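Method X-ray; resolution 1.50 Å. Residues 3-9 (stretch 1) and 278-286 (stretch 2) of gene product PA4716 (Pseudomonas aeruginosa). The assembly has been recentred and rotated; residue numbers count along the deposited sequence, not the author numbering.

Stretch 1 3-9: MSRRYWQ
Stretch 2, residues 278-286: ARAELLTSA

Residues 6-9 and 278-282 run as neighbouring antiparallel strands, their directions 156° apart and their axes approaching to 4.7 Å. Both backbones are extended (phi/psi -139/154 at Arg6, -114/132 at Ala280), and the register places Arg6 opposite Glu281, Tyr7 opposite Ala280, Trp8 opposite Arg279, Gln9 opposite Ala278, with CA-CA distances of 4.6, 5.2, 4.7 and 5.1 Å. Tyr7 N donates to Ala280 O (3.0 Å), Ala280 N to Tyr7 O (2.8 Å) and Gln9 N to Ala278 O (3.0 Å); Ala278 N to Gln9 O is weak at 3.3 Å. Leu282 N extends the ladder to Arg5 O (3.0 Å, N-H...O 177°).

Arg5 loses the most surface, 147 Å². With chi1 m, chi2 133°, chi3 m and chi4 130°, its side chain reaches the non-strand segment after Leu282. Arg5 NH2 donates to Thr284 O at 2.7 Å, near the guanidinium plane; Arg5 NH1 adds a weak bond to Thr284 O at 3.2 Å. Leu282 CB covers one guanidinium face and Ala286 N the opposite one, while Arg5 NE is satisfied by Met3 O (3.1 Å). Water 1 accepts from Arg5 N (3.0 Å) and donates to Leu282 O (2.6 Å); water 2 links Arg5 NH1 (3.0 Å) to Ala286 O (3.1 Å).

Leu282 (chi1 m, chi2 t) and Tyr7 (chi1 p, chi2 83°) form a buried apolar patch. Leu282 CD2 meets the ring edge at Tyr7 CD2, 3.7 Å away, whereas Ala280 CB lies 3.4 Å from the Tyr7 ring centroid, 16° off its normal; the small methyl permits this close packing.

On the other sheet face, Arg279 (chi1 t, chi2 t) lays aliphatic CG over the six-membered ring of Trp8 (chi1 m, chi2 71°), 3.6 Å from its centroid. Glu281 (chi1 m, chi2 m) accepts through OE2 from Ser4 OG at 2.7 Å.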

# COMPACT_ATOMS: atom_id res chain seq x y z
N MSE A 3 17.50 -19.74 -13.07
CA MSE A 3 16.39 -19.88 -12.15
C MSE A 3 16.10 -18.59 -11.44
O MSE A 3 15.08 -18.47 -10.76
CB MSE A 3 16.74 -20.89 -11.08
CG MSE A 3 17.07 -22.22 -11.60
SE MSE A 3 17.11 -23.40 -10.09
CE MSE A 3 16.50 -24.95 -11.04
N SER A 4 17.02 -17.64 -11.55
CA SER A 4 16.92 -16.38 -10.84
C SER A 4 15.74 -15.59 -11.40
O SER A 4 15.60 -15.45 -12.62
CB SER A 4 18.20 -15.58 -10.97
OG SER A 4 18.08 -14.30 -10.36
N ARG A 5 14.87 -15.14 -10.51
CA ARG A 5 13.78 -14.24 -10.87
C ARG A 5 13.88 -13.03 -9.98
O ARG A 5 14.30 -13.13 -8.82
CB ARG A 5 12.43 -14.90 -10.67
CG ARG A 5 12.17 -16.17 -11.49
CD ARG A 5 11.59 -17.32 -10.67
NE ARG A 5 12.38 -17.59 -9.46
CZ ARG A 5 11.89 -17.72 -8.22
NH1 ARG A 5 10.59 -17.60 -7.98
NH2 ARG A 5 12.72 -17.96 -7.20
N ARG A 6 13.52 -11.88 -10.53
CA ARG A 6 13.72 -10.62 -9.85
C ARG A 6 12.52 -9.73 -10.04
O ARG A 6 11.79 -9.84 -11.03
CB ARG A 6 14.90 -9.86 -10.44
CG ARG A 6 16.23 -10.59 -10.36
CD ARG A 6 17.29 -10.04 -11.31
NE ARG A 6 16.85 -10.01 -12.71
CZ ARG A 6 17.58 -9.54 -13.72
NH1 ARG A 6 18.80 -9.05 -13.52
NH2 ARG A 6 17.08 -9.56 -14.95
N TYR A 7 12.33 -8.83 -9.10
CA TYR A 7 11.57 -7.62 -9.34
C TYR A 7 12.41 -6.41 -8.98
O TYR A 7 13.48 -6.53 -8.35
CB TYR A 7 10.22 -7.64 -8.61
CG TYR A 7 10.31 -7.50 -7.11
CD1 TYR A 7 10.43 -6.27 -6.51
CD2 TYR A 7 10.28 -8.63 -6.30
CE1 TYR A 7 10.52 -6.15 -5.12
CE2 TYR A 7 10.35 -8.52 -4.91
CZ TYR A 7 10.48 -7.28 -4.34
OH TYR A 7 10.58 -7.14 -2.97
N TRP A 8 11.95 -5.25 -9.41
CA TRP A 8 12.68 -4.01 -9.24
C TRP A 8 11.76 -2.93 -8.72
O TRP A 8 10.64 -2.83 -9.19
CB TRP A 8 13.28 -3.54 -10.56
CG TRP A 8 14.09 -4.58 -11.27
CD1 TRP A 8 13.62 -5.71 -11.91
CD2 TRP A 8 15.51 -4.59 -11.46
NE1 TRP A 8 14.66 -6.40 -12.46
CE2 TRP A 8 15.83 -5.74 -12.20
CE3 TRP A 8 16.55 -3.73 -11.06
CZ2 TRP A 8 17.14 -6.05 -12.56
CZ3 TRP A 8 17.84 -4.05 -11.42
CH2 TRP A 8 18.12 -5.19 -12.17
N GLN A 9 12.25 -2.12 -7.80
CA GLN A 9 11.54 -0.97 -7.27
C GLN A 9 12.05 0.27 -7.98
O GLN A 9 13.24 0.54 -7.98
CB GLN A 9 11.75 -0.85 -5.75
CG GLN A 9 11.10 0.36 -5.11
CD GLN A 9 9.59 0.35 -5.18
OE1 GLN A 9 8.96 -0.70 -5.34
NE2 GLN A 9 8.99 1.53 -5.08
N ALA A 278 15.94 -0.32 -6.24
CA ALA A 278 16.31 -1.62 -5.66
C ALA A 278 16.08 -2.75 -6.63
O ALA A 278 15.16 -2.71 -7.47
CB ALA A 278 15.51 -1.88 -4.39
N ARG A 279 16.92 -3.76 -6.53
CA ARG A 279 16.81 -5.01 -7.27
C ARG A 279 16.59 -6.13 -6.26
O ARG A 279 17.43 -6.35 -5.39
CB ARG A 279 18.10 -5.28 -8.06
CG ARG A 279 18.10 -6.56 -8.87
CD ARG A 279 19.47 -6.92 -9.46
NE ARG A 279 20.42 -7.21 -8.39
CZ ARG A 279 21.49 -6.47 -8.08
NH1 ARG A 279 21.78 -5.36 -8.75
NH2 ARG A 279 22.27 -6.85 -7.07
N ALA A 280 15.49 -6.86 -6.41
CA ALA A 280 15.10 -7.91 -5.47
C ALA A 280 15.16 -9.28 -6.13
O ALA A 280 14.64 -9.46 -7.23
CB ALA A 280 13.71 -7.65 -4.94
N GLU A 281 15.78 -10.23 -5.46
CA GLU A 281 15.84 -11.62 -5.88
C GLU A 281 14.77 -12.42 -5.16
O GLU A 281 14.70 -12.36 -3.94
CB GLU A 281 17.21 -12.18 -5.54
CG GLU A 281 18.29 -11.76 -6.51
CD GLU A 281 18.31 -12.62 -7.77
OE1 GLU A 281 18.55 -12.05 -8.84
OE2 GLU A 281 18.10 -13.86 -7.68
N LEU A 282 13.94 -13.16 -5.89
CA LEU A 282 12.90 -13.98 -5.29
C LEU A 282 13.53 -15.22 -4.71
O LEU A 282 14.38 -15.84 -5.34
CB LEU A 282 11.82 -14.37 -6.31
CG LEU A 282 10.93 -13.25 -6.84
CD1 LEU A 282 9.78 -13.86 -7.60
CD2 LEU A 282 10.46 -12.33 -5.73
N LEU A 283 13.10 -15.58 -3.51
CA LEU A 283 13.66 -16.68 -2.75
C LEU A 283 12.69 -17.87 -2.67
O LEU A 283 13.03 -18.90 -2.14
CB LEU A 283 14.01 -16.19 -1.34
CG LEU A 283 14.99 -15.02 -1.27
CD1 LEU A 283 15.09 -14.52 0.16
CD2 LEU A 283 16.36 -15.42 -1.82
N THR A 284 11.48 -17.70 -3.19
CA THR A 284 10.46 -18.76 -3.16
C THR A 284 10.50 -19.56 -4.45
O THR A 284 11.29 -19.28 -5.35
CB THR A 284 9.06 -18.18 -2.97
OG1 THR A 284 8.81 -17.19 -3.97
CG2 THR A 284 8.95 -17.45 -1.64
N SER A 285 9.66 -20.58 -4.52
CA SER A 285 9.66 -21.49 -5.67
C SER A 285 8.96 -20.82 -6.86
O SER A 285 8.02 -20.03 -6.68
CB SER A 285 9.00 -22.81 -5.30
OG SER A 285 7.71 -22.62 -4.77
N ALA A 286 9.43 -21.13 -8.07
CA ALA A 286 9.03 -20.36 -9.26
C ALA A 286 7.63 -20.72 -9.75
O ALA A 286 6.76 -19.84 -9.85
CB ALA A 286 10.06 -20.51 -10.37
O HOH W 1 15.32 -16.30 -7.77
O HOH W 2 7.99 -17.05 -9.40